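Local coordinates for protein beta-ketoacyl synthase (Burkholderia phymatum, PDB 4EWG) that probably acts as a 3-oxoacyl-[acyl-carrier-protein] synthase, catalysing the carbon-carbon bond-forming condensation of fatty acid chain elongation, at residues Lys6-Thr11 against Glu180-Gly185; Ile175-Glu180 against Phe264-Asp269; His258-Gly263 against Ile407-Arg412; Arg283-Ala288 against Met393-Ala398. All coordinates share one frame; numbering follows the deposited sequence.

Interaction 1 (Lys6-Thr11 against Glu180-Gly185); sequences KRVVIT and ENIAMG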
loop_
_atom_site.group_PDB
_atom_site.type_symbol
_atom_site.label_atom_id
_atom_site.label_comp_id
_atom_site.label_asym_id
_atom_site.label_seq_id
_atom_site.Cartn_x
_atom_site.Cartn_y
_atom_site.Cartn_z
ATOM N N LYS A 6 12.793 -14.506 -14.260
ATOM C CA LYS A 6 11.733 -14.872 -15.215
ATOM C C LYS A 6 11.284 -13.667 -16.019
ATOM O O LYS A 6 11.291 -12.534 -15.532
ATOM C CB LYS A 6 10.527 -15.433 -14.505
ATOM C CG LYS A 6 10.833 -16.539 -13.517
ATOM C CD LYS A 6 11.203 -17.831 -14.198
ATOM C CE LYS A 6 11.624 -18.847 -13.157
ATOM N NZ LYS A 6 11.851 -20.146 -13.839
ATOM N N ARG A 7 10.912 -13.917 -17.265
ATOM C CA ARG A 7 10.363 -12.892 -18.090
ATOM C C ARG A 7 8.895 -12.813 -17.764
ATOM O O ARG A 7 8.308 -13.779 -17.255
ATOM C CB ARG A 7 10.606 -13.203 -19.561
ATOM C CG ARG A 7 12.100 -13.256 -19.908
ATOM C CD ARG A 7 12.379 -13.734 -21.321
ATOM N NE ARG A 7 11.742 -12.887 -22.327
ATOM C CZ ARG A 7 11.873 -13.059 -23.636
ATOM N NH1 ARG A 7 12.619 -14.062 -24.108
ATOM N NH2 ARG A 7 11.289 -12.228 -24.475
ATOM N N VAL A 8 8.307 -11.656 -18.050
ATOM C CA VAL A 8 6.952 -11.377 -17.660
ATOM C C VAL A 8 6.175 -10.720 -18.800
ATOM O O VAL A 8 6.618 -9.710 -19.360
ATOM C CB VAL A 8 6.940 -10.490 -16.434
ATOM C CG1 VAL A 8 5.511 -10.350 -15.909
ATOM C CG2 VAL A 8 7.883 -11.101 -15.373
ATOM N N VAL A 9 5.022 -11.309 -19.122
ATOM C CA VAL A 9 4.193 -10.852 -20.212
ATOM C C VAL A 9 2.782 -10.556 -19.700
ATOM O O VAL A 9 2.383 -10.974 -18.622
ATOM C CB VAL A 9 4.111 -11.900 -21.376
ATOM C CG1 VAL A 9 5.468 -12.127 -22.004
ATOM C CG2 VAL A 9 3.478 -13.232 -20.903
ATOM N N ILE A 10 2.045 -9.828 -20.498
ATOM C CA ILE A 10 0.707 -9.410 -20.178
ATOM C C ILE A 10 -0.241 -10.176 -21.061
ATOM O O ILE A 10 -0.239 -9.991 -22.262
ATOM C CB ILE A 10 0.523 -7.900 -20.462
ATOM C CG1 ILE A 10 1.353 -7.080 -19.476
ATOM C CG2 ILE A 10 -0.942 -7.499 -20.357
ATOM C CD1 ILE A 10 1.733 -5.730 -20.008
ATOM N N THR A 11 -1.070 -11.009 -20.460
ATOM C CA THR A 11 -1.971 -11.914 -21.240
ATOM C C THR A 11 -3.448 -11.562 -21.066
ATOM O O THR A 11 -4.304 -12.176 -21.693
ATOM C CB THR A 11 -1.750 -13.354 -20.795
ATOM O OG1 THR A 11 -1.851 -13.399 -19.366
ATOM C CG2 THR A 11 -0.355 -13.807 -21.153
ATOM N N GLU A 180 7.900 -7.348 -10.745
ATOM C CA GLU A 180 9.095 -7.791 -10.066
ATOM C C GLU A 180 8.818 -9.073 -9.259
ATOM O O GLU A 180 9.675 -9.921 -9.133
ATOM C CB GLU A 180 9.631 -6.678 -9.178
ATOM C CG GLU A 180 10.237 -5.531 -9.983
ATOM C CD GLU A 180 10.608 -4.330 -9.147
ATOM O OE1 GLU A 180 10.064 -4.181 -8.028
ATOM O OE2 GLU A 180 11.391 -3.471 -9.647
ATOM N N ASN A 181 7.613 -9.190 -8.699
ATOM C CA ASN A 181 7.242 -10.417 -7.994
ATOM C C ASN A 181 7.292 -11.646 -8.913
ATOM O O ASN A 181 7.810 -12.702 -8.520
ATOM C CB ASN A 181 5.860 -10.271 -7.331
ATOM C CG ASN A 181 5.934 -9.613 -5.967
ATOM O OD1 ASN A 181 6.286 -10.253 -4.990
ATOM N ND2 ASN A 181 5.575 -8.346 -5.894
ATOM N N ILE A 182 6.803 -11.507 -10.146
ATOM C CA ILE A 182 6.842 -12.644 -11.115
ATOM C C ILE A 182 8.260 -12.884 -11.591
ATOM O O ILE A 182 8.734 -14.009 -11.595
ATOM C CB ILE A 182 5.921 -12.403 -12.325
ATOM C CG1 ILE A 182 4.473 -12.212 -11.840
ATOM C CG2 ILE A 182 6.035 -13.547 -13.342
ATOM C CD1 ILE A 182 3.453 -11.965 -12.936
ATOM N N ALA A 183 8.958 -11.824 -11.952
ATOM C CA ALA A 183 10.354 -11.934 -12.391
ATOM C C ALA A 183 11.207 -12.680 -11.377
ATOM O O ALA A 183 12.094 -13.488 -11.740
ATOM C CB ALA A 183 10.952 -10.549 -12.632
ATOM N N MET A 184 10.949 -12.387 -10.115
ATOM C CA MET A 184 11.702 -12.899 -8.987
ATOM C C MET A 184 11.222 -14.312 -8.576
ATOM O O MET A 184 11.807 -14.934 -7.727
ATOM C CB MET A 184 11.549 -11.880 -7.848
ATOM C CG MET A 184 12.457 -11.995 -6.658
ATOM S SD MET A 184 12.196 -10.642 -5.414
ATOM C CE MET A 184 12.118 -11.648 -3.920
ATOM N N GLY A 185 10.172 -14.818 -9.217
ATOM C CA GLY A 185 9.701 -16.183 -8.985
ATOM C C GLY A 185 8.769 -16.375 -7.817
ATOM O O GLY A 185 8.494 -17.492 -7.442
#

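Interaction 2 (Ile175-Glu180 against Phe264-Asp269); sequences IGYAYE and FGCNSD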
loop_
_atom_site.group_PDB
_atom_site.type_symbol
_atom_site.label_atom_id
_atom_site.label_comp_id
_atom_site.label_asym_id
_atom_site.label_seq_id
_atom_site.Cartn_x
_atom_site.Cartn_y
_atom_site.Cartn_z
ATOM N N ILE A 175 1.589 -2.452 -11.296
ATOM C CA ILE A 175 2.125 -3.147 -12.457
ATOM C C ILE A 175 3.595 -3.449 -12.214
ATOM O O ILE A 175 4.029 -4.604 -12.369
ATOM C CB ILE A 175 1.872 -2.359 -13.807
ATOM C CG1 ILE A 175 0.367 -2.315 -14.085
ATOM C CG2 ILE A 175 2.629 -2.967 -15.022
ATOM C CD1 ILE A 175 -0.089 -1.315 -15.120
ATOM N N GLY A 176 4.337 -2.444 -11.753
ATOM C CA GLY A 176 5.771 -2.594 -11.548
ATOM C C GLY A 176 6.133 -3.609 -10.491
ATOM O O GLY A 176 6.996 -4.462 -10.686
ATOM N N TYR A 177 5.513 -3.497 -9.335
ATOM C CA TYR A 177 5.838 -4.390 -8.253
ATOM C C TYR A 177 5.296 -5.815 -8.520
ATOM O O TYR A 177 5.942 -6.786 -8.184
ATOM C CB TYR A 177 5.321 -3.837 -6.892
ATOM C CG TYR A 177 5.997 -2.541 -6.385
ATOM C CD1 TYR A 177 7.325 -2.248 -6.682
ATOM C CD2 TYR A 177 5.303 -1.649 -5.582
ATOM C CE1 TYR A 177 7.933 -1.106 -6.199
ATOM C CE2 TYR A 177 5.888 -0.502 -5.101
ATOM C CZ TYR A 177 7.208 -0.227 -5.394
ATOM O OH TYR A 177 7.795 0.941 -4.919
ATOM N N ALA A 178 4.151 -5.929 -9.178
ATOM C CA ALA A 178 3.654 -7.273 -9.613
ATOM C C ALA A 178 4.670 -7.893 -10.584
ATOM O O ALA A 178 5.034 -9.069 -10.488
ATOM C CB ALA A 178 2.259 -7.184 -10.243
ATOM N N TYR A 179 5.157 -7.068 -11.482
ATOM C CA TYR A 179 6.190 -7.493 -12.443
ATOM C C TYR A 179 7.438 -8.045 -11.753
ATOM O O TYR A 179 7.989 -9.078 -12.133
ATOM C CB TYR A 179 6.535 -6.301 -13.357
ATOM C CG TYR A 179 7.867 -6.333 -14.023
ATOM C CD1 TYR A 179 8.178 -7.305 -14.968
ATOM C CD2 TYR A 179 8.818 -5.373 -13.740
ATOM C CE1 TYR A 179 9.418 -7.321 -15.605
ATOM C CE2 TYR A 179 10.070 -5.375 -14.370
ATOM C CZ TYR A 179 10.361 -6.351 -15.293
ATOM O OH TYR A 179 11.598 -6.331 -15.925
ATOM N N GLU A 180 7.900 -7.348 -10.745
ATOM C CA GLU A 180 9.095 -7.791 -10.066
ATOM C C GLU A 180 8.818 -9.073 -9.259
ATOM O O GLU A 180 9.675 -9.921 -9.133
ATOM C CB GLU A 180 9.631 -6.678 -9.178
ATOM C CG GLU A 180 10.237 -5.531 -9.983
ATOM C CD GLU A 180 10.608 -4.330 -9.147
ATOM O OE1 GLU A 180 10.064 -4.181 -8.028
ATOM O OE2 GLU A 180 11.391 -3.471 -9.647
ATOM N N PHE A 264 11.072 -1.415 -15.216
ATOM C CA PHE A 264 10.319 -0.630 -14.272
ATOM C C PHE A 264 11.267 0.192 -13.444
ATOM O O PHE A 264 12.196 -0.346 -12.874
ATOM C CB PHE A 264 9.494 -1.552 -13.376
ATOM C CG PHE A 264 8.806 -0.855 -12.250
ATOM C CD1 PHE A 264 7.921 0.177 -12.492
ATOM C CD2 PHE A 264 9.006 -1.270 -10.929
ATOM C CE1 PHE A 264 7.268 0.810 -11.449
ATOM C CE2 PHE A 264 8.331 -0.656 -9.890
ATOM C CZ PHE A 264 7.475 0.397 -10.147
ATOM N N GLY A 265 11.039 1.492 -13.394
ATOM C CA GLY A 265 11.847 2.397 -12.566
ATOM C C GLY A 265 10.916 3.108 -11.585
ATOM O O GLY A 265 9.809 3.513 -11.953
ATOM N N CYS A 266 11.349 3.198 -10.335
ATOM C CA CYS A 266 10.591 3.825 -9.321
ATOM C C CYS A 266 11.477 4.512 -8.326
ATOM O O CYS A 266 12.384 3.890 -7.749
ATOM C CB CYS A 266 9.717 2.793 -8.617
ATOM S SG CYS A 266 8.649 3.530 -7.371
ATOM N N ASN A 267 11.218 5.797 -8.127
ATOM C CA ASN A 267 11.943 6.607 -7.163
ATOM C C ASN A 267 11.067 7.732 -6.613
ATOM O O ASN A 267 9.878 7.761 -6.872
ATOM C CB ASN A 267 13.259 7.155 -7.771
ATOM C CG ASN A 267 13.039 8.248 -8.793
ATOM O OD1 ASN A 267 11.917 8.497 -9.232
ATOM N ND2 ASN A 267 14.116 8.917 -9.171
ATOM N N SER A 268 11.656 8.609 -5.808
ATOM C CA SER A 268 10.982 9.851 -5.416
ATOM C C SER A 268 11.894 11.074 -5.438
ATOM O O SER A 268 13.129 10.974 -5.365
ATOM C CB SER A 268 10.292 9.731 -4.069
ATOM O OG SER A 268 11.013 8.879 -3.250
ATOM N N ASP A 269 11.251 12.232 -5.549
ATOM C CA ASP A 269 11.951 13.512 -5.603
ATOM C C ASP A 269 12.627 13.877 -4.283
ATOM O O ASP A 269 13.603 14.602 -4.286
ATOM C CB ASP A 269 10.987 14.645 -5.962
ATOM C CG ASP A 269 10.356 14.502 -7.360
ATOM O OD1 ASP A 269 10.922 13.770 -8.215
ATOM O OD2 ASP A 269 9.295 15.165 -7.592
#

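Interaction 3 (His258-Gly263 against Ile407-Arg412); sequences HAEIVG and IFRRVR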
loop_
_atom_site.group_PDB
_atom_site.type_symbol
_atom_site.label_atom_id
_atom_site.label_comp_id
_atom_site.label_asym_id
_atom_site.label_seq_id
_atom_site.Cartn_x
_atom_site.Cartn_y
_atom_site.Cartn_z
ATOM N N HIS A 258 -0.082 -9.955 -25.111
ATOM C CA HIS A 258 -0.326 -8.571 -25.556
ATOM C C HIS A 258 0.936 -7.762 -25.630
ATOM O O HIS A 258 1.077 -6.901 -26.478
ATOM C CB HIS A 258 -1.324 -7.863 -24.628
ATOM C CG HIS A 258 -2.738 -8.424 -24.699
ATOM N ND1 HIS A 258 -3.481 -8.388 -25.829
ATOM C CD2 HIS A 258 -3.523 -9.035 -23.736
ATOM C CE1 HIS A 258 -4.659 -8.964 -25.608
ATOM N NE2 HIS A 258 -4.689 -9.372 -24.323
ATOM N N ALA A 259 1.847 -8.011 -24.704
ATOM C CA ALA A 259 3.126 -7.279 -24.606
ATOM C C ALA A 259 3.981 -7.968 -23.575
ATOM O O ALA A 259 3.511 -8.864 -22.863
ATOM C CB ALA A 259 2.906 -5.825 -24.210
ATOM N N GLU A 260 5.249 -7.570 -23.511
ATOM C CA GLU A 260 6.157 -8.017 -22.460
ATOM C C GLU A 260 6.578 -6.783 -21.683
ATOM O O GLU A 260 6.811 -5.728 -22.274
ATOM C CB GLU A 260 7.395 -8.720 -23.048
ATOM C CG GLU A 260 8.467 -9.045 -22.024
ATOM C CD GLU A 260 9.624 -9.873 -22.576
ATOM O OE1 GLU A 260 9.814 -9.935 -23.815
ATOM O OE2 GLU A 260 10.351 -10.458 -21.762
ATOM N N ILE A 261 6.682 -6.917 -20.368
ATOM C CA ILE A 261 7.165 -5.828 -19.531
ATOM C C ILE A 261 8.627 -6.029 -19.397
ATOM O O ILE A 261 9.061 -7.126 -18.959
ATOM C CB ILE A 261 6.580 -5.856 -18.117
ATOM C CG1 ILE A 261 5.062 -5.894 -18.158
ATOM C CG2 ILE A 261 7.078 -4.645 -17.309
ATOM C CD1 ILE A 261 4.464 -6.062 -16.765
ATOM N N VAL A 262 9.407 -5.015 -19.784
ATOM C CA VAL A 262 10.867 -5.170 -19.811
ATOM C C VAL A 262 11.612 -4.259 -18.849
ATOM O O VAL A 262 12.759 -4.536 -18.514
ATOM C CB VAL A 262 11.448 -5.039 -21.246
ATOM C CG1 VAL A 262 11.079 -6.284 -22.092
ATOM C CG2 VAL A 262 10.982 -3.763 -21.940
ATOM N N GLY A 263 10.972 -3.199 -18.355
ATOM C CA GLY A 263 11.590 -2.358 -17.342
ATOM C C GLY A 263 10.638 -1.624 -16.446
ATOM O O GLY A 263 9.519 -1.246 -16.841
ATOM N N ILE A 407 8.343 0.290 -19.020
ATOM C CA ILE A 407 8.671 0.000 -20.398
ATOM C C ILE A 407 8.048 -1.339 -20.868
ATOM O O ILE A 407 8.294 -2.414 -20.274
ATOM C CB ILE A 407 10.205 -0.035 -20.634
ATOM C CG1 ILE A 407 10.830 1.326 -20.272
ATOM C CG2 ILE A 407 10.504 -0.370 -22.101
ATOM C CD1 ILE A 407 12.353 1.379 -20.295
ATOM N N PHE A 408 7.279 -1.259 -21.973
ATOM C CA PHE A 408 6.657 -2.412 -22.588
ATOM C C PHE A 408 7.325 -2.728 -23.947
ATOM O O PHE A 408 7.594 -1.832 -24.765
ATOM C CB PHE A 408 5.162 -2.158 -22.802
ATOM C CG PHE A 408 4.435 -1.814 -21.556
ATOM C CD1 PHE A 408 4.338 -2.730 -20.529
ATOM C CD2 PHE A 408 3.874 -0.561 -21.386
ATOM C CE1 PHE A 408 3.688 -2.418 -19.351
ATOM C CE2 PHE A 408 3.213 -0.238 -20.205
ATOM C CZ PHE A 408 3.119 -1.170 -19.188
ATOM N N ARG A 409 7.573 -4.000 -24.179
ATOM C CA ARG A 409 8.162 -4.440 -25.428
ATOM C C ARG A 409 7.071 -4.947 -26.371
ATOM O O ARG A 409 6.139 -5.656 -25.958
ATOM C CB ARG A 409 9.203 -5.537 -25.186
ATOM C CG ARG A 409 9.595 -6.216 -26.469
ATOM C CD ARG A 409 10.764 -7.164 -26.363
ATOM N NE ARG A 409 11.305 -7.270 -27.701
ATOM C CZ ARG A 409 12.463 -7.834 -27.995
ATOM N NH1 ARG A 409 13.200 -8.415 -27.053
ATOM N NH2 ARG A 409 12.876 -7.843 -29.245
ATOM N N ARG A 410 7.180 -4.565 -27.638
ATOM C CA ARG A 410 6.244 -5.037 -28.677
ATOM C C ARG A 410 6.309 -6.532 -28.752
ATOM O O ARG A 410 7.360 -7.109 -28.602
ATOM C CB ARG A 410 6.620 -4.420 -30.041
ATOM C CG ARG A 410 5.609 -4.642 -31.164
ATOM C CD ARG A 410 4.382 -3.763 -31.015
ATOM N NE ARG A 410 3.492 -3.850 -32.177
ATOM C CZ ARG A 410 3.568 -3.089 -33.281
ATOM N NH1 ARG A 410 4.497 -2.135 -33.432
ATOM N NH2 ARG A 410 2.698 -3.279 -34.264
ATOM N N VAL A 411 5.171 -7.161 -28.945
ATOM C CA VAL A 411 5.118 -8.586 -29.284
ATOM C C VAL A 411 4.338 -8.633 -30.582
ATOM O O VAL A 411 3.113 -8.447 -30.593
ATOM C CB VAL A 411 4.422 -9.432 -28.227
ATOM C CG1 VAL A 411 4.063 -10.815 -28.828
ATOM C CG2 VAL A 411 5.307 -9.516 -26.970
ATOM N N ARG A 412 5.078 -8.825 -31.666
ATOM C CA ARG A 412 4.548 -8.738 -33.001
ATOM C C ARG A 412 3.978 -10.062 -33.409
ATOM O O ARG A 412 3.117 -10.076 -34.306
ATOM C CB ARG A 412 5.646 -8.345 -33.978
ATOM C CG ARG A 412 6.211 -6.967 -33.728
ATOM C CD ARG A 412 7.338 -6.670 -34.695
ATOM N NE ARG A 412 7.964 -5.388 -34.418
ATOM C CZ ARG A 412 7.458 -4.205 -34.767
ATOM N NH1 ARG A 412 6.297 -4.113 -35.404
ATOM N NH2 ARG A 412 8.118 -3.097 -34.460
ATOM O OXT ARG A 412 4.358 -11.101 -32.852
HETATM O O HOH W 1 2.743 -5.752 -28.484
#

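Interaction 4 (Arg283-Ala288 against Met393-Ala398); sequences RAMQLA and MSNNFA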
loop_
_atom_site.group_PDB
_atom_site.type_symbol
_atom_site.label_atom_id
_atom_site.label_comp_id
_atom_site.label_asym_id
_atom_site.label_seq_id
_atom_site.Cartn_x
_atom_site.Cartn_y
_atom_site.Cartn_z
ATOM N N ARG A 283 15.330 10.643 -13.682
ATOM C CA ARG A 283 16.074 9.493 -13.109
ATOM C C ARG A 283 15.198 8.243 -13.045
ATOM O O ARG A 283 15.671 7.122 -13.288
ATOM C CB ARG A 283 16.635 9.876 -11.731
ATOM C CG ARG A 283 17.480 8.822 -11.022
ATOM C CD ARG A 283 18.768 8.491 -11.760
ATOM N NE ARG A 283 19.401 7.286 -11.212
ATOM C CZ ARG A 283 20.065 6.362 -11.924
ATOM N NH1 ARG A 283 20.176 6.441 -13.257
ATOM N NH2 ARG A 283 20.591 5.314 -11.295
ATOM N N ALA A 284 13.909 8.422 -12.764
ATOM C CA ALA A 284 12.973 7.312 -12.792
ATOM C C ALA A 284 12.913 6.645 -14.200
ATOM O O ALA A 284 12.921 5.407 -14.317
ATOM C CB ALA A 284 11.596 7.777 -12.345
ATOM N N MET A 285 12.867 7.469 -15.247
ATOM C CA MET A 285 12.907 6.982 -16.619
ATOM C C MET A 285 14.205 6.193 -16.902
ATOM O O MET A 285 14.155 5.089 -17.480
ATOM C CB MET A 285 12.772 8.155 -17.602
ATOM C CG MET A 285 11.528 9.013 -17.395
ATOM S SD MET A 285 11.408 10.352 -18.594
ATOM C CE MET A 285 10.216 11.441 -17.815
ATOM N N GLN A 286 15.347 6.751 -16.480
ATOM C CA GLN A 286 16.682 6.103 -16.581
ATOM C C GLN A 286 16.709 4.766 -15.877
ATOM O O GLN A 286 17.243 3.798 -16.386
ATOM C CB GLN A 286 17.776 6.949 -15.853
ATOM C CG GLN A 286 18.509 8.062 -16.576
ATOM C CD GLN A 286 19.253 9.009 -15.570
ATOM O OE1 GLN A 286 20.203 8.577 -14.849
ATOM N NE2 GLN A 286 18.797 10.299 -15.488
ATOM N N LEU A 287 16.204 4.740 -14.657
ATOM C CA LEU A 287 16.097 3.481 -13.902
ATOM C C LEU A 287 15.350 2.415 -14.706
ATOM O O LEU A 287 15.763 1.235 -14.727
ATOM C CB LEU A 287 15.431 3.713 -12.529
ATOM C CG LEU A 287 16.347 4.318 -11.447
ATOM C CD1 LEU A 287 15.564 4.736 -10.213
ATOM C CD2 LEU A 287 17.437 3.335 -11.040
ATOM N N ALA A 288 14.283 2.813 -15.405
ATOM C CA ALA A 288 13.517 1.845 -16.207
ATOM C C ALA A 288 14.370 1.369 -17.390
ATOM O O ALA A 288 14.435 0.167 -17.688
ATOM C CB ALA A 288 12.227 2.465 -16.713
ATOM N N MET A 393 7.111 3.552 -23.547
ATOM C CA MET A 393 7.224 3.901 -22.140
ATOM C C MET A 393 5.947 4.621 -21.666
ATOM O O MET A 393 5.389 5.470 -22.384
ATOM C CB MET A 393 8.450 4.789 -21.915
ATOM C CG MET A 393 8.667 5.239 -20.477
ATOM S SD MET A 393 10.155 6.270 -20.270
ATOM C CE MET A 393 11.410 5.011 -20.061
ATOM N N SER A 394 5.503 4.286 -20.445
ATOM C CA SER A 394 4.388 5.003 -19.827
ATOM C C SER A 394 4.824 5.482 -18.454
ATOM O O SER A 394 5.253 4.681 -17.618
ATOM C CB SER A 394 3.155 4.144 -19.684
ATOM O OG SER A 394 2.082 4.900 -19.111
ATOM N N ASN A 395 4.705 6.786 -18.242
ATOM C CA ASN A 395 5.194 7.448 -17.021
ATOM C C ASN A 395 4.067 8.008 -16.171
ATOM O O ASN A 395 2.984 8.314 -16.668
ATOM C CB ASN A 395 6.130 8.596 -17.386
ATOM C CG ASN A 395 7.437 8.115 -17.965
ATOM O OD1 ASN A 395 7.963 7.066 -17.548
ATOM N ND2 ASN A 395 7.992 8.885 -18.938
ATOM N N ASN A 396 4.316 8.088 -14.876
ATOM C CA ASN A 396 3.352 8.648 -13.916
ATOM C C ASN A 396 4.108 9.221 -12.761
ATOM O O ASN A 396 5.127 8.663 -12.319
ATOM C CB ASN A 396 2.375 7.579 -13.390
ATOM C CG ASN A 396 1.560 6.953 -14.492
ATOM O OD1 ASN A 396 0.500 7.510 -14.920
ATOM N ND2 ASN A 396 1.998 5.801 -14.948
ATOM N N PHE A 397 3.613 10.337 -12.279
ATOM C CA PHE A 397 4.287 11.097 -11.226
ATOM C C PHE A 397 3.238 11.526 -10.273
ATOM O O PHE A 397 2.277 12.132 -10.694
ATOM C CB PHE A 397 4.997 12.327 -11.823
ATOM C CG PHE A 397 5.900 11.988 -12.949
ATOM C CD1 PHE A 397 7.131 11.391 -12.713
ATOM C CD2 PHE A 397 5.529 12.223 -14.240
ATOM C CE1 PHE A 397 7.980 11.052 -13.753
ATOM C CE2 PHE A 397 6.377 11.885 -15.293
ATOM C CZ PHE A 397 7.591 11.305 -15.048
ATOM N N ALA A 398 3.457 11.299 -8.989
ATOM C CA ALA A 398 2.396 11.335 -8.025
ATOM C C ALA A 398 2.711 12.212 -6.798
ATOM O O ALA A 398 3.832 12.672 -6.587
ATOM C CB ALA A 398 2.102 9.915 -7.585
#

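Interaction 1 (Lys6-Thr11 against Glu180-Gly185)
K6 meets A183 through the backbone: K6 N donates to A183 O at 2.8 Å, nearly straight (168°) and in the carbonyl plane, on a lone pair. The same pair is closed a second time, more softly, by a CA-H...O contact of 3.3 Å from A183 CA to K6 O. Two residues on, V8 turns its side chain at the helix. Its CG2, anti to the carbonyl carbon, lies 3.7 Å from I182 CG2 and touches the A183 backbone at N, while CG1, anti to the backbone N (chi1 -172°), reaches I182 CD1 at 4.0 Å. The K6 chain starts beside the helix end, with CB 3.7 Å from I182 O, then bends at chi2 and carries its amine away.

The acceptor sits where helix 170-183 stops. G185, with positive phi, closes the last turn in a Schellman motif, its N bonding I182 O at 2.9 Å, and M184 N bonds E180 O. The strand that begins at V8 is held by backbone bonds of V8 to I261 and of V9 to E245, and R7 makes a salt bridge to E260 and a cation-pi contact with Y247. I182 also packs on L244 and E246 of strand 238-246. Its side chain is about 8 Å from that of H249, a calcium ligand in a structure of this protein, although this chain carries no calcium in the model. Thus the first long strand of the chain, in the interior of the mixed sheet, is joined to the C-terminal end of helix 170-183, an alpha-on-beta contact of the layered thiolase fold.

Interaction 2 (Ile175-Glu180 against Phe264-Asp269)
G176 and F264 mark the closest backbone approach, CA to CA 5.7 Å, where helix 175-180 passes over strand 264-268 with the axes 8.8 Å apart and their N-to-C directions 121° from each other. Because G176 has no side chain, its CA settles over the middle of the F264 ring, a CH-pi contact with 3.4 Å from CA to the ring centroid. F264 reaches up there with CG anti to its backbone N (chi1 173°). Its ring edge also points at the face of Y177 in an offset edge-to-face pair, centroids of the two rings 5.6 Å apart and planes at 88°. In the layered thiolase fold, this is a helix lying on the sheet, and the same helix faces the second subunit. The Y177 hydroxyl accordingly bonds I161 O of that subunit, while OH also lies 3.7 Å from C266 SG. E180 lies roughly perpendicular to F264 and sets OE2 at the ring edge, 3.5 Å from F264 CD2; OE1 of this carboxylate makes a salt bridge to R160 of the second subunit. Y179 runs antiparallel alongside F264, its CD2 3.9 Å from F264 CB.

Interaction 3 (His258-Gly263 against Ile407-Arg412)
V262 and G263 both face I407, a classic beta bulge in the antiparallel pairing of strands 259-268 and 402-409 within the central sheet of this thiolase-fold enzyme. I407 O takes V262 N at 2.9 Å and, weakly, G263 N at 3.4 Å. At the bulge V262 lies across I407, the two side chains nearly perpendicular. With V262 CG1 anti to the carbonyl carbon (chi1 -72°), CG2 is left in the crowded position between backbone N and carbonyl carbon and presses on I407 CG2 at 3.4 Å, tighter than usual for two carbons, while CG1 rests on R409 CB.

Beyond the bulge the side chains run in register. I261 and F408 run together over the same face, with I261 CG1 at the edge of the ring and 3.9 Å from F408 CE1; this face also meets I10 and helix 344-358. E260 and R409 share the other face and extend alongside each other, their carboxylate and guanidinium planes only 10° apart. Their charges do not meet, since E260 OE1 is 4.9 Å from R409 NH1; that oxygen makes its salt bridge to R7. The backbones of this pair are bonded both ways, R409 N to E260 O being the shorter at 2.7 Å. Between H258 and V411 one water bridges the two segments, giving a hydrogen to H258 O at 2.8 Å and accepting one from V411 N at 2.8 Å.

Interaction 4 (Arg283-Ala288 against Met393-Ala398)
R283 NH1 is gripped by Q286 OE1 at 2.7 Å and by a salt bridge to E290 OE2, on one flank of a helix whose M285 reaches M393, N395 and F397. The Q286 bond is bent (140°), and NH1 lies above the plane of the amide carbonyl.

M285 does most of the touching. With CG anti to the carbonyl carbon (chi1 -56°) and the chain extended beyond it, the side chain lies roughly perpendicular to that of N395. M285 CE comes within 3.6 Å of N395 ND2 and, a little farther on, meets the ring edge of F397, 3.8 Å from CZ. The other end of the N395 amide is held from the sheet, for OD1 is hydrogen-bonded to S405 OG in the neighbouring strand. M393 lies nearer the next turn of the helix. It rises straight from the strand and bends only at chi3 (-85°), which tips its methyl toward the helix: CE is 3.8 Å from M285 O and 4.3 Å from A288 CB, while M393 SD rests 4.2 Å from M285 CB.

T320 and T323 of helix 310-324 pack on M285 as well, and F324 on M393, so M285 and M393 pack between the strand and both helices. Backbone bonds to N303 fix the strand on which N395 sits. The axes of helix 283-288 and strand 393-398 stay 10.1 Å apart, the usual spacing of a helix layer laid on a beta-sheet, here in the C-terminal half of the thiolase fold.

All four contacts reach one mixed sheet. Interactions 1 and 2 share helix 170-183 and set it on neighbouring strands, 8-16 and 259-268, their centres 13 Å apart, with V8 packed on Y179; both touch the second subunit, so this helix ties sheet to dimer interface. Interaction 3 pairs strand 259-268 with 402-409, and interaction 4, about 9 Å from interaction 2 between centres, lays the following helix 278-291 on strand 391-398. Along the chain, interaction 1 crosses 2 and closes before 3 and 4 open; 2 closes before 4, which is nested inside the loop closed by 3. Interaction 2 joins the N-terminal to the C-terminal part, and the shared sheet ties the others to it.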